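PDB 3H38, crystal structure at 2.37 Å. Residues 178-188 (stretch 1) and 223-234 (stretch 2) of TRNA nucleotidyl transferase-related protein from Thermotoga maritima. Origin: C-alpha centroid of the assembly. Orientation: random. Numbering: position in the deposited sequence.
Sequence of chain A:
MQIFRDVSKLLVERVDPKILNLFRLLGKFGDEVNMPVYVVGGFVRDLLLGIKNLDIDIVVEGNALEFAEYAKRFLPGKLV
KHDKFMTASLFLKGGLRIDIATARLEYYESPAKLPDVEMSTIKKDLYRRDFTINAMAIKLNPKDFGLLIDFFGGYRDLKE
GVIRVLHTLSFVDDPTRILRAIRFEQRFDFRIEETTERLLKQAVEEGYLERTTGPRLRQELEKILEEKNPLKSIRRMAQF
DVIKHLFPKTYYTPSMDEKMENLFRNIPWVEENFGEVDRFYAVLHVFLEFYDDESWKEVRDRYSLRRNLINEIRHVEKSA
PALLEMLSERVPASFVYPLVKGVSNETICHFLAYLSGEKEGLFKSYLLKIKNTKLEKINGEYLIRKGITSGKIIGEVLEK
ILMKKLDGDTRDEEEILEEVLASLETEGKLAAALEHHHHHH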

# COMPACT_ATOMS: atom_id res chain seq x y z
N ILE A 178 13.64 -5.51 4.00
CA ILE A 178 13.83 -6.26 2.77
C ILE A 178 12.82 -5.74 1.74
O ILE A 178 13.18 -5.48 0.60
CB ILE A 178 13.70 -7.77 3.00
CG1 ILE A 178 14.95 -8.30 3.73
CG2 ILE A 178 13.47 -8.51 1.65
CD1 ILE A 178 14.76 -9.70 4.30
N LEU A 179 11.57 -5.55 2.17
CA LEU A 179 10.49 -5.08 1.31
C LEU A 179 10.64 -3.57 1.07
O LEU A 179 10.46 -3.10 -0.06
CB LEU A 179 9.11 -5.42 1.90
CG LEU A 179 8.79 -6.94 2.02
CD1 LEU A 179 7.56 -7.25 2.86
CD2 LEU A 179 8.59 -7.55 0.64
N ARG A 180 11.02 -2.84 2.12
CA ARG A 180 11.24 -1.39 2.03
C ARG A 180 12.33 -1.00 1.03
O ARG A 180 12.20 0.01 0.33
CB ARG A 180 11.57 -0.79 3.39
CG ARG A 180 10.42 -0.82 4.38
CD ARG A 180 10.88 -0.47 5.76
NE ARG A 180 11.35 0.90 5.79
CZ ARG A 180 10.56 1.94 6.02
NH1 ARG A 180 11.05 3.18 6.01
NH2 ARG A 180 9.27 1.72 6.27
N ALA A 181 13.39 -1.81 0.97
CA ALA A 181 14.47 -1.56 0.01
C ALA A 181 13.95 -1.63 -1.42
O ALA A 181 14.17 -0.74 -2.23
CB ALA A 181 15.63 -2.52 0.22
N ILE A 182 13.23 -2.69 -1.73
CA ILE A 182 12.64 -2.80 -3.05
C ILE A 182 11.74 -1.59 -3.30
O ILE A 182 11.83 -0.95 -4.37
CB ILE A 182 11.87 -4.12 -3.21
CG1 ILE A 182 12.85 -5.30 -3.26
CG2 ILE A 182 10.97 -4.10 -4.43
CD1 ILE A 182 12.35 -6.50 -2.51
N ARG A 183 10.91 -1.26 -2.34
CA ARG A 183 10.02 -0.16 -2.50
C ARG A 183 10.65 1.16 -2.85
O ARG A 183 10.17 1.81 -3.71
CB ARG A 183 9.09 0.02 -1.32
CG ARG A 183 8.46 1.34 -1.29
CD ARG A 183 7.21 1.36 -0.53
NE ARG A 183 7.47 1.03 0.85
CZ ARG A 183 7.62 1.91 1.81
NH1 ARG A 183 7.87 1.53 3.03
NH2 ARG A 183 7.50 3.18 1.54
N PHE A 184 11.70 1.55 -2.16
CA PHE A 184 12.39 2.81 -2.47
C PHE A 184 13.26 2.61 -3.72
O PHE A 184 13.56 3.56 -4.42
CB PHE A 184 13.24 3.30 -1.30
CG PHE A 184 12.44 3.74 -0.08
CD1 PHE A 184 12.59 3.09 1.14
CD2 PHE A 184 11.58 4.82 -0.13
CE1 PHE A 184 11.88 3.50 2.27
CE2 PHE A 184 10.87 5.23 1.00
CZ PHE A 184 11.03 4.57 2.19
N GLU A 185 13.67 1.38 -3.98
CA GLU A 185 14.36 1.08 -5.24
C GLU A 185 13.49 1.42 -6.45
O GLU A 185 13.95 2.06 -7.38
CB GLU A 185 14.78 -0.38 -5.30
CG GLU A 185 16.16 -0.59 -5.89
CD GLU A 185 16.39 -2.02 -6.34
OE1 GLU A 185 15.41 -2.82 -6.33
OE2 GLU A 185 17.54 -2.35 -6.71
N GLN A 186 12.24 0.98 -6.45
CA GLN A 186 11.38 1.33 -7.57
C GLN A 186 10.84 2.76 -7.48
O GLN A 186 10.53 3.36 -8.50
CB GLN A 186 10.20 0.33 -7.79
CG GLN A 186 10.51 -1.16 -7.62
CD GLN A 186 11.73 -1.61 -8.40
OE1 GLN A 186 11.94 -1.18 -9.53
NE2 GLN A 186 12.55 -2.47 -7.80
N ARG A 187 10.70 3.29 -6.27
CA ARG A 187 10.08 4.62 -6.11
C ARG A 187 10.91 5.80 -6.66
O ARG A 187 10.34 6.76 -7.19
CB ARG A 187 9.70 4.89 -4.66
CG ARG A 187 9.38 6.35 -4.40
CD ARG A 187 9.80 6.72 -3.00
NE ARG A 187 8.72 6.67 -2.01
CZ ARG A 187 8.35 7.72 -1.28
NH1 ARG A 187 7.37 7.59 -0.38
NH2 ARG A 187 8.95 8.90 -1.43
N PHE A 188 12.23 5.73 -6.52
CA PHE A 188 13.14 6.57 -7.29
C PHE A 188 13.68 5.59 -8.29
O PHE A 188 13.26 4.44 -8.28
CB PHE A 188 14.25 7.07 -6.37
CG PHE A 188 13.75 7.46 -5.02
CD1 PHE A 188 13.18 8.72 -4.82
CD2 PHE A 188 13.83 6.59 -3.96
CE1 PHE A 188 12.70 9.08 -3.56
CE2 PHE A 188 13.36 6.94 -2.72
CZ PHE A 188 12.79 8.19 -2.52
N LYS A 223 2.04 -0.93 1.60
CA LYS A 223 2.79 0.24 1.25
C LYS A 223 3.46 0.11 -0.10
O LYS A 223 3.35 0.99 -0.91
CB LYS A 223 3.85 0.49 2.30
CG LYS A 223 3.83 1.79 2.95
CD LYS A 223 4.36 1.55 4.31
CE LYS A 223 4.54 2.78 5.10
NZ LYS A 223 5.35 2.45 6.30
N ILE A 224 4.10 -1.00 -0.35
CA ILE A 224 4.51 -1.33 -1.72
C ILE A 224 3.35 -1.19 -2.73
O ILE A 224 3.51 -0.60 -3.80
CB ILE A 224 5.06 -2.75 -1.85
CG1 ILE A 224 6.56 -2.75 -1.54
CG2 ILE A 224 4.83 -3.27 -3.26
CD1 ILE A 224 7.10 -4.14 -1.30
N LEU A 225 2.18 -1.71 -2.38
CA LEU A 225 1.06 -1.71 -3.32
C LEU A 225 0.61 -0.31 -3.67
O LEU A 225 0.15 -0.06 -4.77
CB LEU A 225 -0.11 -2.55 -2.80
CG LEU A 225 0.39 -3.98 -2.60
CD1 LEU A 225 -0.70 -5.01 -2.29
CD2 LEU A 225 1.20 -4.38 -3.82
N GLU A 226 0.79 0.61 -2.75
CA GLU A 226 0.39 1.96 -3.00
C GLU A 226 1.48 2.77 -3.65
O GLU A 226 1.30 3.92 -3.88
CB GLU A 226 -0.07 2.65 -1.71
CG GLU A 226 -1.33 2.13 -1.06
CD GLU A 226 -2.29 1.49 -2.03
OE1 GLU A 226 -2.61 0.32 -1.85
OE2 GLU A 226 -2.75 2.18 -2.94
N GLU A 227 2.63 2.17 -3.89
CA GLU A 227 3.72 2.89 -4.54
C GLU A 227 3.43 3.04 -6.03
O GLU A 227 2.36 2.65 -6.52
CB GLU A 227 5.06 2.18 -4.30
CG GLU A 227 6.31 2.98 -4.70
CD GLU A 227 6.27 4.40 -4.18
OE1 GLU A 227 6.29 4.54 -2.93
OE2 GLU A 227 6.20 5.35 -5.02
N LYS A 228 4.29 3.70 -6.77
CA LYS A 228 3.97 3.93 -8.16
C LYS A 228 3.90 2.78 -9.12
O LYS A 228 2.91 2.67 -9.81
CB LYS A 228 4.77 5.09 -8.75
CG LYS A 228 6.21 4.84 -8.97
CD LYS A 228 6.99 6.11 -8.63
CE LYS A 228 8.37 6.16 -9.23
NZ LYS A 228 8.31 6.42 -10.69
N ASN A 229 4.90 1.91 -9.18
CA ASN A 229 4.83 0.80 -10.13
C ASN A 229 4.98 -0.50 -9.40
O ASN A 229 6.03 -1.07 -9.37
CB ASN A 229 5.92 0.89 -11.20
CG ASN A 229 5.68 1.98 -12.20
OD1 ASN A 229 4.58 2.16 -12.68
ND2 ASN A 229 6.72 2.72 -12.55
N PRO A 230 3.88 -0.95 -8.83
CA PRO A 230 3.86 -2.11 -7.95
C PRO A 230 4.41 -3.33 -8.66
O PRO A 230 5.13 -4.13 -8.06
CB PRO A 230 2.37 -2.31 -7.64
CG PRO A 230 1.69 -1.03 -8.06
CD PRO A 230 2.53 -0.46 -9.16
N LEU A 231 4.07 -3.48 -9.93
CA LEU A 231 4.42 -4.68 -10.68
C LEU A 231 5.94 -4.87 -10.75
O LEU A 231 6.43 -5.99 -10.70
CB LEU A 231 3.83 -4.56 -12.09
CG LEU A 231 3.30 -5.76 -12.87
CD1 LEU A 231 3.95 -5.66 -14.19
CD2 LEU A 231 3.59 -7.14 -12.26
N LYS A 232 6.66 -3.77 -10.81
CA LYS A 232 8.09 -3.75 -10.80
C LYS A 232 8.66 -4.29 -9.54
O LYS A 232 9.62 -5.00 -9.56
CB LYS A 232 8.51 -2.30 -10.83
CG LYS A 232 8.92 -1.82 -12.11
CD LYS A 232 10.27 -2.36 -12.41
CE LYS A 232 11.29 -1.38 -12.06
NZ LYS A 232 12.51 -1.78 -12.73
N SER A 233 8.04 -3.90 -8.45
CA SER A 233 8.40 -4.27 -7.08
C SER A 233 8.16 -5.76 -6.87
O SER A 233 9.03 -6.51 -6.41
CB SER A 233 7.53 -3.51 -6.08
OG SER A 233 7.86 -2.14 -6.03
N ILE A 234 6.96 -6.17 -7.23
CA ILE A 234 6.57 -7.56 -7.22
C ILE A 234 7.57 -8.42 -8.01
O ILE A 234 8.00 -9.48 -7.54
CB ILE A 234 5.17 -7.71 -7.78
CG1 ILE A 234 4.17 -7.06 -6.82
CG2 ILE A 234 4.86 -9.18 -8.03
CD1 ILE A 234 2.71 -7.22 -7.28

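The contact sets one continuous helix, 178-187, against a broken segment: a helix that includes 223-225, a connection through Glu227 and Lys228, and a second helix starting at Pro230. The helices 178-187 and 230-234 run at 136° to each other, closer to antiparallel than parallel, with axes 9.3 Å apart at closest approach. By CA position, Arg183 pairs with Ile224, Arg187 with Lys228 and Ile182 with Ser233, so the single helix spans the whole break. Together the two stretches bury 645 Å².

Apolar packing is modest and relies on aliphatic carbon wherever it is available. Ile224 leaves its backbone sideways, but its end comes nearer the long helix, bringing CD1 to 4.0 Å from CB of Leu179, while its CG1 lies 3.8 Å from CB of Arg183. Ile182 points toward the other stretch, and its CG2 packs 3.9 Å from CB of Ser233; a small side chain there accompanies the close backbone approach of 6.0 Å between the CA atoms of Ile182 and Ser233. Gln186 also points across, covering Ser233 with its own methylene carbons.

Charge supplies a single polar link. Arg187 NE and Glu227 OE1 form a salt bridge at 3.4 Å, whose hydrogen bond is weak. The other carboxylate oxygen, Glu227 OE2, accepts a weak bond from the backbone N of Lys228 at 3.1 Å, so the same side chain also braces its own turn.

Like charges are tolerated at the other end. Lys223 lays CD over one face of the Arg183 guanidinium, 3.7 Å from NH1, and its NZ stands 4.0 Å from NH2 of Arg180; these three nitrogens all find hydrogen bonds elsewhere in the structure. Burial has a price, however: Arg183 NE and Ser233 OG are left without partners. The contact pairs close packing, much of it by the carbons of polar side chains, with one weakly bonded salt bridge.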